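Uncharacterized protein (Bacteroides ovatus, PDB 4IRT) is of unknown function but is a putative neuraminidase, built as a beta-propeller of BNR-repeat type and so possibly acting on sialic acid-containing glycans. Local coordinates at residues 7-12 against 58-63; 79-84 against 154-159; 276-281 against 300-305; 356-361 against 404-409. All coordinates share one frame; numbering follows the deposited sequence.

Contact 1 of 4, residues 7-12 against 58-63; sequences VEVGKG and WTLHRT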
loop_
_atom_site.group_PDB
_atom_site.type_symbol
_atom_site.label_atom_id
_atom_site.label_comp_id
_atom_site.label_asym_id
_atom_site.label_seq_id
_atom_site.Cartn_x
_atom_site.Cartn_y
_atom_site.Cartn_z
ATOM N N VAL A 7 16.481 4.368 12.621
ATOM C CA VAL A 7 16.654 5.791 12.704
ATOM C C VAL A 7 15.420 6.380 13.398
ATOM O O VAL A 7 14.286 6.274 12.894
ATOM C CB VAL A 7 16.792 6.401 11.313
ATOM C CG1 VAL A 7 16.938 7.902 11.451
ATOM C CG2 VAL A 7 17.976 5.775 10.588
ATOM N N GLU A 8 15.614 6.949 14.573
ATOM C CA GLU A 8 14.486 7.548 15.274
ATOM C C GLU A 8 13.916 8.728 14.491
ATOM O O GLU A 8 14.675 9.548 13.924
ATOM C CB GLU A 8 14.894 8.012 16.652
ATOM C CG GLU A 8 15.131 6.908 17.652
ATOM C CD GLU A 8 15.357 7.438 19.064
ATOM O OE1 GLU A 8 15.559 8.647 19.221
ATOM O OE2 GLU A 8 15.330 6.636 20.010
ATOM N N VAL A 9 12.581 8.806 14.466
ATOM C CA VAL A 9 11.881 9.947 13.927
ATOM C C VAL A 9 11.234 10.746 15.062
ATOM O O VAL A 9 11.696 11.850 15.434
ATOM C CB VAL A 9 10.808 9.525 12.900
ATOM C CG1 VAL A 9 10.106 10.757 12.362
ATOM C CG2 VAL A 9 11.409 8.700 11.787
ATOM N N GLY A 10 10.194 10.169 15.648
ATOM C CA GLY A 10 9.481 10.792 16.753
ATOM C C GLY A 10 8.345 9.901 17.231
ATOM O O GLY A 10 7.937 9.001 16.541
ATOM N N LYS A 11 7.828 10.169 18.419
ATOM C CA LYS A 11 6.744 9.369 18.950
ATOM C C LYS A 11 5.451 9.705 18.224
ATOM O O LYS A 11 5.209 10.867 17.865
ATOM C CB LYS A 11 6.611 9.593 20.443
ATOM C CG LYS A 11 7.800 9.025 21.193
ATOM C CD LYS A 11 7.671 9.137 22.696
ATOM C CE LYS A 11 8.806 8.362 23.376
ATOM N NZ LYS A 11 8.741 8.368 24.878
ATOM N N GLY A 12 4.631 8.685 18.027
ATOM C CA GLY A 12 3.367 8.833 17.323
ATOM C C GLY A 12 2.271 8.059 17.993
ATOM O O GLY A 12 2.531 7.220 18.847
ATOM N N TRP A 58 15.976 14.856 11.664
ATOM C CA TRP A 58 14.706 15.214 11.037
ATOM C C TRP A 58 14.268 16.641 11.366
ATOM O O TRP A 58 14.540 17.167 12.448
ATOM C CB TRP A 58 13.603 14.265 11.502
ATOM C CG TRP A 58 13.801 12.853 11.055
ATOM C CD1 TRP A 58 14.545 11.894 11.678
ATOM C CD2 TRP A 58 13.272 12.257 9.889
ATOM N NE1 TRP A 58 14.508 10.735 10.957
ATOM C CE2 TRP A 58 13.726 10.928 9.853
ATOM C CE3 TRP A 58 12.428 12.706 8.863
ATOM C CZ2 TRP A 58 13.373 10.044 8.824
ATOM C CZ3 TRP A 58 12.097 11.843 7.844
ATOM C CH2 TRP A 58 12.557 10.511 7.837
ATOM N N THR A 59 13.611 17.269 10.401
ATOM C CA THR A 59 12.826 18.442 10.645
ATOM C C THR A 59 11.399 17.950 10.701
ATOM O O THR A 59 10.920 17.324 9.776
ATOM C CB THR A 59 13.038 19.476 9.529
ATOM O OG1 THR A 59 14.428 19.854 9.531
ATOM C CG2 THR A 59 12.208 20.747 9.741
ATOM N N LEU A 60 10.727 18.219 11.809
ATOM C CA LEU A 60 9.333 17.767 11.976
ATOM C C LEU A 60 8.419 18.967 12.115
ATOM O O LEU A 60 8.787 19.965 12.755
ATOM C CB LEU A 60 9.194 16.868 13.199
ATOM C CG LEU A 60 10.079 15.619 13.215
ATOM C CD1 LEU A 60 9.975 14.928 14.567
ATOM C CD2 LEU A 60 9.752 14.679 12.065
ATOM N N HIS A 61 7.233 18.886 11.514
ATOM C CA HIS A 61 6.281 20.017 11.508
ATOM C C HIS A 61 4.903 19.478 11.838
ATOM O O HIS A 61 4.369 18.649 11.096
ATOM C CB HIS A 61 6.256 20.719 10.147
ATOM C CG HIS A 61 5.170 21.740 10.016
ATOM N ND1 HIS A 61 5.157 22.916 10.745
ATOM C CD2 HIS A 61 4.054 21.760 9.257
ATOM C CE1 HIS A 61 4.094 23.627 10.404
ATOM N NE2 HIS A 61 3.387 22.930 9.541
ATOM N N ARG A 62 4.360 19.906 12.977
ATOM C CA ARG A 62 2.953 19.615 13.288
ATOM C C ARG A 62 2.071 20.542 12.443
ATOM O O ARG A 62 2.156 21.771 12.565
ATOM C CB ARG A 62 2.650 19.824 14.770
ATOM C CG ARG A 62 1.297 19.224 15.145
ATOM C CD ARG A 62 0.929 19.440 16.592
ATOM N NE ARG A 62 0.373 20.759 16.787
ATOM C CZ ARG A 62 -0.231 21.179 17.898
ATOM N NH1 ARG A 62 -0.384 20.358 18.942
ATOM N NH2 ARG A 62 -0.709 22.433 17.949
ATOM N N THR A 63 1.271 19.960 11.560
ATOM C CA THR A 63 0.418 20.738 10.678
ATOM C C THR A 63 -0.807 21.242 11.451
ATOM O O THR A 63 -0.973 20.965 12.648
ATOM C CB THR A 63 -0.064 19.916 9.464
ATOM O OG1 THR A 63 -1.039 18.939 9.895
ATOM C CG2 THR A 63 1.105 19.186 8.776
#

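Contact 2 of 4, residues 79-84 against 154-159; sequences MIDGEG and NRYSLK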
loop_
_atom_site.group_PDB
_atom_site.type_symbol
_atom_site.label_atom_id
_atom_site.label_comp_id
_atom_site.label_asym_id
_atom_site.label_seq_id
_atom_site.Cartn_x
_atom_site.Cartn_y
_atom_site.Cartn_z
HETATM N N MSE A 79 2.841 11.842 -1.186
HETATM C CA MSE A 79 3.680 11.651 -2.371
HETATM C C MSE A 79 4.275 12.973 -2.765
HETATM O O MSE A 79 3.734 14.018 -2.428
HETATM C CB MSE A 79 2.829 11.115 -3.531
HETATM C CG MSE A 79 3.567 10.790 -4.828
HETATM SE SE MSE A 79 5.074 9.566 -4.622
HETATM C CE MSE A 79 4.229 8.124 -3.657
ATOM N N ILE A 80 5.397 12.943 -3.482
ATOM C CA ILE A 80 6.064 14.152 -3.954
ATOM C C ILE A 80 5.957 14.174 -5.474
ATOM O O ILE A 80 6.196 13.155 -6.139
ATOM C CB ILE A 80 7.554 14.191 -3.584
ATOM C CG1 ILE A 80 7.804 13.755 -2.122
ATOM C CG2 ILE A 80 8.133 15.592 -3.862
ATOM C CD1 ILE A 80 7.324 14.701 -1.066
ATOM N N ASP A 81 5.573 15.316 -6.024
ATOM C CA ASP A 81 5.477 15.467 -7.479
ATOM C C ASP A 81 6.831 15.896 -8.058
ATOM O O ASP A 81 7.800 16.091 -7.316
ATOM C CB ASP A 81 4.300 16.387 -7.892
ATOM C CG ASP A 81 4.511 17.871 -7.532
ATOM O OD1 ASP A 81 5.661 18.304 -7.338
ATOM O OD2 ASP A 81 3.487 18.608 -7.451
ATOM N N GLY A 82 6.885 16.091 -9.368
ATOM C CA GLY A 82 8.144 16.363 -10.058
ATOM C C GLY A 82 8.793 17.687 -9.703
ATOM O O GLY A 82 9.961 17.885 -10.006
ATOM N N GLU A 83 8.023 18.622 -9.149
ATOM C CA GLU A 83 8.523 19.933 -8.759
ATOM C C GLU A 83 8.822 19.950 -7.281
ATOM O O GLU A 83 9.306 20.944 -6.763
ATOM C CB GLU A 83 7.512 21.026 -9.111
ATOM C CG GLU A 83 7.553 21.441 -10.576
ATOM C CD GLU A 83 6.356 22.269 -11.011
ATOM O OE1 GLU A 83 5.405 22.495 -10.225
ATOM O OE2 GLU A 83 6.348 22.666 -12.184
ATOM N N GLY A 84 8.605 18.834 -6.606
ATOM C CA GLY A 84 9.018 18.725 -5.234
ATOM C C GLY A 84 7.948 19.114 -4.222
ATOM O O GLY A 84 8.271 19.297 -3.055
ATOM N N ASN A 154 -7.581 9.486 -10.710
ATOM C CA ASN A 154 -7.285 10.809 -11.217
ATOM C C ASN A 154 -5.812 10.956 -11.539
ATOM O O ASN A 154 -4.980 10.201 -11.043
ATOM C CB ASN A 154 -7.590 11.849 -10.148
ATOM C CG ASN A 154 -9.049 11.909 -9.760
ATOM O OD1 ASN A 154 -9.943 11.587 -10.536
ATOM N ND2 ASN A 154 -9.296 12.358 -8.525
ATOM N N ARG A 155 -5.500 11.979 -12.330
ATOM C CA ARG A 155 -4.137 12.323 -12.678
ATOM C C ARG A 155 -3.864 13.793 -12.417
ATOM O O ARG A 155 -4.693 14.652 -12.728
ATOM C CB ARG A 155 -3.830 12.011 -14.147
ATOM C CG ARG A 155 -2.404 12.378 -14.580
ATOM C CD ARG A 155 -2.136 11.861 -15.983
ATOM N NE ARG A 155 -0.884 12.339 -16.585
ATOM C CZ ARG A 155 -0.519 12.064 -17.842
ATOM N NH1 ARG A 155 -1.298 11.320 -18.638
ATOM N NH2 ARG A 155 0.607 12.554 -18.330
ATOM N N TYR A 156 -2.688 14.077 -11.870
ATOM C CA TYR A 156 -2.241 15.448 -11.619
ATOM C C TYR A 156 -1.237 15.844 -12.672
ATOM O O TYR A 156 -0.167 15.246 -12.772
ATOM C CB TYR A 156 -1.580 15.563 -10.257
ATOM C CG TYR A 156 -1.134 16.969 -9.910
ATOM C CD1 TYR A 156 -2.069 17.949 -9.583
ATOM C CD2 TYR A 156 0.209 17.314 -9.895
ATOM C CE1 TYR A 156 -1.679 19.241 -9.241
ATOM C CE2 TYR A 156 0.615 18.611 -9.549
ATOM C CZ TYR A 156 -0.336 19.556 -9.228
ATOM O OH TYR A 156 0.037 20.826 -8.891
ATOM N N SER A 157 -1.594 16.847 -13.466
ATOM C CA SER A 157 -0.710 17.340 -14.521
ATOM C C SER A 157 0.194 18.375 -13.899
ATOM O O SER A 157 -0.270 19.402 -13.434
ATOM C CB SER A 157 -1.504 17.971 -15.658
ATOM O OG SER A 157 -0.624 18.658 -16.551
ATOM N N LEU A 158 1.480 18.098 -13.896
ATOM C CA LEU A 158 2.456 19.011 -13.323
ATOM C C LEU A 158 2.445 20.305 -14.116
ATOM O O LEU A 158 2.571 21.394 -13.548
ATOM C CB LEU A 158 3.847 18.361 -13.365
ATOM C CG LEU A 158 4.920 18.972 -12.484
ATOM C CD1 LEU A 158 4.470 19.001 -11.021
ATOM C CD2 LEU A 158 6.192 18.157 -12.669
ATOM N N LYS A 159 2.255 20.172 -15.426
ATOM C CA LYS A 159 2.235 21.300 -16.354
ATOM C C LYS A 159 1.125 22.299 -16.038
ATOM O O LYS A 159 1.386 23.496 -15.902
ATOM C CB LYS A 159 2.077 20.782 -17.789
ATOM C CG LYS A 159 2.588 21.715 -18.874
ATOM C CD LYS A 159 3.202 20.910 -20.015
ATOM C CE LYS A 159 3.808 21.797 -21.091
ATOM N NZ LYS A 159 2.768 22.339 -22.008
HETATM O O HOH W 1 2.731 21.081 -8.073
HETATM O O HOH W 2 4.952 22.884 -14.234
#

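Contact 3 of 4, residues 276-281 against 300-305; sequences DVPQYR and TPFTLK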
loop_
_atom_site.group_PDB
_atom_site.type_symbol
_atom_site.label_atom_id
_atom_site.label_comp_id
_atom_site.label_asym_id
_atom_site.label_seq_id
_atom_site.Cartn_x
_atom_site.Cartn_y
_atom_site.Cartn_z
ATOM N N ASP A 276 -6.066 -25.550 8.219
ATOM C CA ASP A 276 -6.783 -24.338 8.718
ATOM C C ASP A 276 -5.801 -23.168 8.954
ATOM O O ASP A 276 -6.129 -22.182 9.644
ATOM C CB ASP A 276 -7.562 -24.642 10.004
ATOM C CG ASP A 276 -6.711 -25.314 11.064
ATOM O OD1 ASP A 276 -5.511 -25.572 10.801
ATOM O OD2 ASP A 276 -7.245 -25.592 12.160
ATOM N N VAL A 277 -4.597 -23.269 8.393
ATOM C CA VAL A 277 -3.538 -22.282 8.665
ATOM C C VAL A 277 -3.208 -21.391 7.455
ATOM O O VAL A 277 -2.626 -21.845 6.476
ATOM C CB VAL A 277 -2.236 -22.986 9.064
ATOM C CG1 VAL A 277 -1.137 -21.972 9.348
ATOM C CG2 VAL A 277 -2.457 -23.926 10.249
ATOM N N PRO A 278 -3.523 -20.090 7.540
ATOM C CA PRO A 278 -3.184 -19.196 6.436
ATOM C C PRO A 278 -1.681 -19.116 6.265
ATOM O O PRO A 278 -0.950 -19.172 7.259
ATOM C CB PRO A 278 -3.770 -17.846 6.896
ATOM C CG PRO A 278 -4.845 -18.227 7.871
ATOM C CD PRO A 278 -4.276 -19.398 8.600
ATOM N N GLN A 279 -1.217 -18.974 5.018
ATOM C CA GLN A 279 0.201 -18.942 4.713
ATOM C C GLN A 279 0.455 -17.799 3.771
ATOM O O GLN A 279 -0.351 -17.559 2.865
ATOM C CB GLN A 279 0.638 -20.236 3.989
ATOM C CG GLN A 279 0.346 -21.526 4.733
ATOM C CD GLN A 279 1.287 -21.796 5.905
ATOM O OE1 GLN A 279 2.251 -21.057 6.147
ATOM N NE2 GLN A 279 1.000 -22.849 6.640
ATOM N N TYR A 280 1.591 -17.141 3.960
ATOM C CA TYR A 280 2.047 -16.101 3.068
ATOM C C TYR A 280 2.392 -16.643 1.671
ATOM O O TYR A 280 2.902 -17.763 1.517
ATOM C CB TYR A 280 3.245 -15.387 3.658
ATOM C CG TYR A 280 2.963 -14.416 4.770
ATOM C CD1 TYR A 280 2.344 -13.186 4.510
ATOM C CD2 TYR A 280 3.341 -14.697 6.107
ATOM C CE1 TYR A 280 2.130 -12.263 5.505
ATOM C CE2 TYR A 280 3.094 -13.760 7.129
ATOM C CZ TYR A 280 2.511 -12.562 6.815
ATOM O OH TYR A 280 2.281 -11.569 7.748
ATOM N N ARG A 281 2.056 -15.851 0.654
ATOM C CA ARG A 281 2.179 -16.212 -0.737
ATOM C C ARG A 281 2.761 -15.088 -1.556
ATOM O O ARG A 281 2.569 -13.925 -1.238
ATOM C CB ARG A 281 0.782 -16.463 -1.321
ATOM C CG ARG A 281 -0.064 -17.376 -0.467
ATOM C CD ARG A 281 0.349 -18.836 -0.554
ATOM N NE ARG A 281 -0.467 -19.661 0.350
ATOM C CZ ARG A 281 -0.707 -20.966 0.205
ATOM N NH1 ARG A 281 -0.151 -21.619 -0.794
ATOM N NH2 ARG A 281 -1.479 -21.620 1.077
ATOM N N THR A 300 0.311 -22.175 13.161
ATOM C CA THR A 300 -0.735 -21.665 14.038
ATOM C C THR A 300 -1.932 -21.162 13.221
ATOM O O THR A 300 -1.803 -20.218 12.443
ATOM C CB THR A 300 -0.197 -20.517 14.905
ATOM O OG1 THR A 300 1.049 -20.936 15.470
ATOM C CG2 THR A 300 -1.171 -20.134 16.023
ATOM N N PRO A 301 -3.084 -21.826 13.381
ATOM C CA PRO A 301 -4.284 -21.480 12.640
ATOM C C PRO A 301 -4.907 -20.183 13.081
ATOM O O PRO A 301 -4.725 -19.760 14.223
ATOM C CB PRO A 301 -5.249 -22.630 12.938
ATOM C CG PRO A 301 -4.784 -23.200 14.240
ATOM C CD PRO A 301 -3.283 -23.038 14.206
ATOM N N PHE A 302 -5.619 -19.546 12.152
ATOM C CA PHE A 302 -6.583 -18.510 12.497
ATOM C C PHE A 302 -7.570 -18.442 11.352
ATOM O O PHE A 302 -7.352 -19.046 10.301
ATOM C CB PHE A 302 -5.945 -17.131 12.760
ATOM C CG PHE A 302 -5.386 -16.444 11.541
ATOM C CD1 PHE A 302 -6.167 -15.582 10.777
ATOM C CD2 PHE A 302 -4.055 -16.619 11.189
ATOM C CE1 PHE A 302 -5.623 -14.924 9.678
ATOM C CE2 PHE A 302 -3.510 -15.981 10.081
ATOM C CZ PHE A 302 -4.288 -15.124 9.331
ATOM N N THR A 303 -8.655 -17.712 11.567
ATOM C CA THR A 303 -9.660 -17.511 10.524
ATOM C C THR A 303 -10.057 -16.071 10.522
ATOM O O THR A 303 -10.043 -15.412 11.570
ATOM C CB THR A 303 -10.896 -18.425 10.699
ATOM O OG1 THR A 303 -11.743 -18.282 9.547
ATOM C CG2 THR A 303 -11.680 -18.102 11.972
ATOM N N LEU A 304 -10.375 -15.566 9.335
ATOM C CA LEU A 304 -10.837 -14.190 9.167
ATOM C C LEU A 304 -12.314 -14.029 9.535
ATOM O O LEU A 304 -12.740 -12.932 9.946
ATOM C CB LEU A 304 -10.636 -13.752 7.714
ATOM C CG LEU A 304 -9.204 -13.752 7.173
ATOM C CD1 LEU A 304 -9.140 -13.426 5.683
ATOM C CD2 LEU A 304 -8.380 -12.767 8.001
ATOM N N LYS A 305 -13.093 -15.094 9.364
ATOM C CA LYS A 305 -14.528 -15.067 9.626
ATOM C C LYS A 305 -14.827 -14.673 11.075
ATOM O O LYS A 305 -14.157 -15.144 12.001
ATOM C CB LYS A 305 -15.144 -16.436 9.305
ATOM C CG LYS A 305 -16.666 -16.513 9.432
ATOM C CD LYS A 305 -17.211 -17.852 8.926
ATOM C CE LYS A 305 -18.745 -17.869 8.904
ATOM N NZ LYS A 305 -19.322 -19.210 8.568
#

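Contact 4 of 4, residues 356-361 against 404-409; sequences DLTDFS and YVLETN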
loop_
_atom_site.group_PDB
_atom_site.type_symbol
_atom_site.label_atom_id
_atom_site.label_comp_id
_atom_site.label_asym_id
_atom_site.label_seq_id
_atom_site.Cartn_x
_atom_site.Cartn_y
_atom_site.Cartn_z
ATOM N N ASP A 356 14.501 -11.809 11.395
ATOM C CA ASP A 356 13.772 -10.750 12.066
ATOM C C ASP A 356 14.580 -9.476 11.948
ATOM O O ASP A 356 15.786 -9.489 12.196
ATOM C CB ASP A 356 13.554 -11.119 13.545
ATOM C CG ASP A 356 12.640 -12.324 13.718
ATOM O OD1 ASP A 356 11.655 -12.477 12.946
ATOM O OD2 ASP A 356 12.919 -13.164 14.613
ATOM N N LEU A 357 13.918 -8.391 11.591
ATOM C CA LEU A 357 14.574 -7.098 11.421
ATOM C C LEU A 357 14.532 -6.254 12.707
ATOM O O LEU A 357 15.325 -5.333 12.839
ATOM C CB LEU A 357 13.965 -6.322 10.260
ATOM C CG LEU A 357 13.860 -7.044 8.927
ATOM C CD1 LEU A 357 13.342 -6.129 7.843
ATOM C CD2 LEU A 357 15.191 -7.628 8.514
ATOM N N THR A 358 13.609 -6.557 13.628
ATOM C CA THR A 358 13.593 -5.948 14.947
ATOM C C THR A 358 13.683 -7.035 16.006
ATOM O O THR A 358 13.286 -8.174 15.782
ATOM C CB THR A 358 12.321 -5.111 15.220
ATOM O OG1 THR A 358 11.133 -5.914 15.124
ATOM C CG2 THR A 358 12.228 -3.898 14.267
ATOM N N ASP A 359 14.219 -6.677 17.162
ATOM C CA ASP A 359 14.278 -7.622 18.270
ATOM C C ASP A 359 13.073 -7.452 19.188
ATOM O O ASP A 359 12.917 -8.204 20.141
ATOM C CB ASP A 359 15.611 -7.513 19.037
ATOM C CG ASP A 359 15.802 -6.174 19.743
ATOM O OD1 ASP A 359 14.820 -5.442 19.972
ATOM O OD2 ASP A 359 16.967 -5.866 20.089
ATOM N N PHE A 360 12.238 -6.463 18.889
ATOM C CA PHE A 360 11.034 -6.147 19.675
ATOM C C PHE A 360 9.755 -6.313 18.857
ATOM O O PHE A 360 9.767 -6.202 17.633
ATOM C CB PHE A 360 11.090 -4.698 20.253
ATOM C CG PHE A 360 11.269 -3.629 19.218
ATOM C CD1 PHE A 360 10.192 -3.058 18.573
ATOM C CD2 PHE A 360 12.558 -3.199 18.867
ATOM C CE1 PHE A 360 10.364 -2.064 17.614
ATOM C CE2 PHE A 360 12.745 -2.207 17.903
ATOM C CZ PHE A 360 11.637 -1.640 17.271
ATOM N N SER A 361 8.654 -6.537 19.562
ATOM C CA SER A 361 7.316 -6.649 18.957
ATOM C C SER A 361 6.801 -5.300 18.524
ATOM O O SER A 361 6.903 -4.326 19.268
ATOM C CB SER A 361 6.318 -7.205 19.974
ATOM O OG SER A 361 4.999 -7.053 19.511
ATOM N N TYR A 404 10.253 4.822 13.730
ATOM C CA TYR A 404 11.593 4.724 13.127
ATOM C C TYR A 404 11.522 4.589 11.632
ATOM O O TYR A 404 10.529 4.065 11.084
ATOM C CB TYR A 404 12.288 3.462 13.599
ATOM C CG TYR A 404 12.370 3.277 15.092
ATOM C CD1 TYR A 404 11.358 2.638 15.788
ATOM C CD2 TYR A 404 13.483 3.708 15.800
ATOM C CE1 TYR A 404 11.444 2.460 17.169
ATOM C CE2 TYR A 404 13.595 3.526 17.170
ATOM C CZ TYR A 404 12.571 2.891 17.845
ATOM O OH TYR A 404 12.671 2.730 19.200
ATOM N N VAL A 405 12.598 4.979 10.954
ATOM C CA VAL A 405 12.840 4.422 9.639
ATOM C C VAL A 405 13.857 3.297 9.818
ATOM O O VAL A 405 14.975 3.515 10.328
ATOM C CB VAL A 405 13.327 5.489 8.642
ATOM C CG1 VAL A 405 13.718 4.835 7.327
ATOM C CG2 VAL A 405 12.260 6.543 8.441
ATOM N N LEU A 406 13.460 2.098 9.425
ATOM C CA LEU A 406 14.343 0.969 9.472
ATOM C C LEU A 406 15.048 0.861 8.128
ATOM O O LEU A 406 14.412 0.614 7.065
ATOM C CB LEU A 406 13.560 -0.295 9.827
ATOM C CG LEU A 406 14.376 -1.521 10.269
ATOM C CD1 LEU A 406 13.453 -2.591 10.833
ATOM C CD2 LEU A 406 15.157 -2.107 9.110
ATOM N N GLU A 407 16.355 1.083 8.174
ATOM C CA GLU A 407 17.205 1.040 6.990
ATOM C C GLU A 407 17.741 -0.384 6.895
ATOM O O GLU A 407 18.592 -0.801 7.675
ATOM C CB GLU A 407 18.341 2.057 7.130
ATOM C CG GLU A 407 17.859 3.483 7.372
ATOM C CD GLU A 407 18.977 4.523 7.407
ATOM O OE1 GLU A 407 20.104 4.204 7.873
ATOM O OE2 GLU A 407 18.724 5.663 6.967
ATOM N N THR A 408 17.221 -1.138 5.951
ATOM C CA THR A 408 17.450 -2.572 5.942
ATOM C C THR A 408 18.793 -2.891 5.312
ATOM O O THR A 408 19.130 -2.367 4.243
ATOM C CB THR A 408 16.386 -3.324 5.138
ATOM O OG1 THR A 408 16.528 -2.983 3.760
ATOM C CG2 THR A 408 14.986 -2.994 5.625
ATOM N N ASN A 409 19.560 -3.743 5.987
ATOM C CA ASN A 409 20.764 -4.311 5.424
ATOM C C ASN A 409 20.354 -5.571 4.636
ATOM O O ASN A 409 19.746 -6.500 5.205
ATOM C CB ASN A 409 21.730 -4.672 6.555
ATOM C CG ASN A 409 23.072 -5.165 6.055
ATOM O OD1 ASN A 409 23.281 -5.380 4.857
ATOM N ND2 ASN A 409 23.997 -5.358 6.988
#

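Contact 1 of 4, residues 7-12 against 58-63
Trp58 NE1 comes close to strand 5-12: Glu8 O lies 3.2 Å from it, oblique to the ring, and Val7 CG1 stands 3.8 Å from it at the ring edge, near the ring plane. The contact joins two neighbouring sheets of a beta-propeller, with the N-terminal strand 5-12 on one side and, on the other, Trp58 and Leu60 at strand 59-63, an outermost strand of the next sheet. Strand 5-12 is paired with the C-terminal strand 401-407 in its own sheet, the ring closure often called velcro in propellers. Val9 carries the main apolar contact. Its CA sits over one face of the indole, 4.2 Å from the centroid of the five-membered ring and 24° off the normal, a CH-pi contact. Val9 CG2 lies above the same face toward the rim, 3.8 Å from Trp58 CE2. This methyl is anti to the carbonyl carbon while CG1 is anti to the backbone N (chi1 -180°), so the two branches part: CG2 serves the indole and CG1 serves Leu60. The backbone of Val9 is bent here by a classic beta bulge, in which Val9 and Gly10 both face Ile403. A side chain at Gly10 would have its CB only about 3.4 Å from Leu60 CD1, a tight fit. Beyond the two segments, Ile37 and Val405 also touch the indole. Leu60 completes the contact: CD2 is 3.9 Å from Val9 CG1, and CD1 is 3.6 Å from Val9 O.

Contact 2 of 4, residues 79-84 against 154-159
Leu158 lays its isobutyl group over the turn 81-84, overlapping Asp81, Gly82 and Glu83 at once. Its CG is anti to the backbone N (chi1 -164°), and beyond it both methyls touch the turn. CD1 lies 3.7 Å from Asp81 CG and reaches the carboxylate and aliphatic part of Glu83 as well, whereas CD2 rests 3.7 Å from Gly82 CA. A CB on Gly82 would come within about 2.7 Å of Leu158 CD2, so the methyl occupies the place a side chain would need. The turn itself is type I, running from Asp81 to Gly84 at the tip of the hairpin between strands 76-80 and 86-90, and it is reinforced by an Asx turn: Glu83 N donates to Asp81 OD1 over 3.0 Å, from above the carboxylate plane. Opposite it, strand 151-157 of the next propeller sheet ends just before Leu158. The carboxylate plane of Asp81 and the ring plane of Tyr156 are nearly parallel, 8° apart, with Asp81 OD2 3.6 Å from Tyr156 CE2. OD2 is also hydrogen-bonded to His87, whose ring meets Tyr156 edge-to-face, which ties acid, imidazole and phenol into one cluster. A water extends it, donating to Asp81 OD2 over 2.7 Å and hydrogen-bonded to Tyr156 OH at 2.8 Å. Glu83 OE1 is hydrogen-bonded to His161 NE2, and a second water donates both to Glu83 OE2 and, over 2.9 Å, to Leu158 O.

Contact 3 of 4, residues 276-281 against 300-305
Val277 and Pro301 bring their CA atoms within 4.1 Å of each other, yet no hydrogen bond joins the two backbones, and the carbonyl oxygens of Asp276 and Phe302, both acceptors, stand 3.4 Å apart. Side chains packing on each other and on backbone oxygens make the contact. Pro278 CG sits over one face of the Phe302 ring, 3.5 Å from the centroid and 18° off the normal, a close CH-pi contact, with Pro278 CB just beyond the CE2-CZ rim, 3.7 Å from each. Although the CB of Phe302 heads away from the proline's segment, CG lies between the backbone N and the carbonyl carbon (chi1 70°), from where the ring can come under Pro278. Leu304 CD2 abuts the edge of this ring in its plane, so the phenyl is bounded on a face and at an edge. An alanine at Phe302 would probably open a gap under Pro278 CG and beside Leu304 CD2, costing Pro278 CG its CH-pi contact. Asp276 runs beside Pro301, with its CG 3.6 Å from Pro301 CB, and Val277 CG2 is 4.1 Å from the same CB. The backbone N of Phe302 is buried here with no partner in the model. In the propeller, the contact lays the loop between strands 290-294 and 318-322 against residues 276-278, leading into strand 278-285. Arg298 donates to both Thr300 O and Pro278 O, pinning loop to strand, while Pro278 also touches Tyr269 of the adjacent strand 264-271.

Contact 4 of 4, residues 356-361 against 404-409
Apolar contacts come first: Leu406 CD1 touches both Leu357 CB, 3.8 Å away, and Thr358 CG2, 3.9 Å away. Farther along, Phe360 CZ meets Tyr404 CE1 at 4.1 Å, the two rings touching obliquely. The touching parts run 145° apart, roughly antiparallel, with no hydrogen bond between them. This is an interface between neighbouring propeller sheets: the loop after strand 353-356 leans on strand 401-407, the middle strand of the closing sheet, where Leu382 and Leu6 add to the leucine cluster. No polar bond crosses the contact; each side keeps its own, Thr408 OG1 with Leu380 O on the strand side and Thr358 OG1 on the loop side. Thr358 OG1 donates to Phe360 O over 2.9 Å, in the carbonyl plane at a C=O...donor angle of 152°, and also bonds to Val339 N. The same residue sets its CB 3.9 Å above the centre of the Phe360 ring. An alanine at Thr358 would probably leave Phe360 O and Val339 N without this hydroxyl and Leu406 CD1 without the Thr358 CG2 contact. The chemistry implies that hydrogen bonds shape the loop, and hydrocarbon alone joins it to the strand.

Contacts 1 and 4 bear on the same closing sheet, through its paired strands 5-12 and 401-407, and they touch directly: Val7 N lies 2.9 Å from Val405 O, a probable hydrogen bond, and Trp58 CZ2 packs 3.7 Å from Val405 CG2. Contact 1 is a surface contact, whereas contacts 2, 3 and 4 are partly buried. The seven sheets fit a seven-bladed propeller, and contacts 1, 2 and 4 each join two of them, whereas contact 3 sets a loop beside the strand of one. Apolar contacts dominate 1, 3 and 4, with a CH-pi contact in 1 and in 3, whereas water bridges appear in contact 2. Contacts 2 and 3 lie on opposite sides of the chain's centre, centres about 40 Å apart.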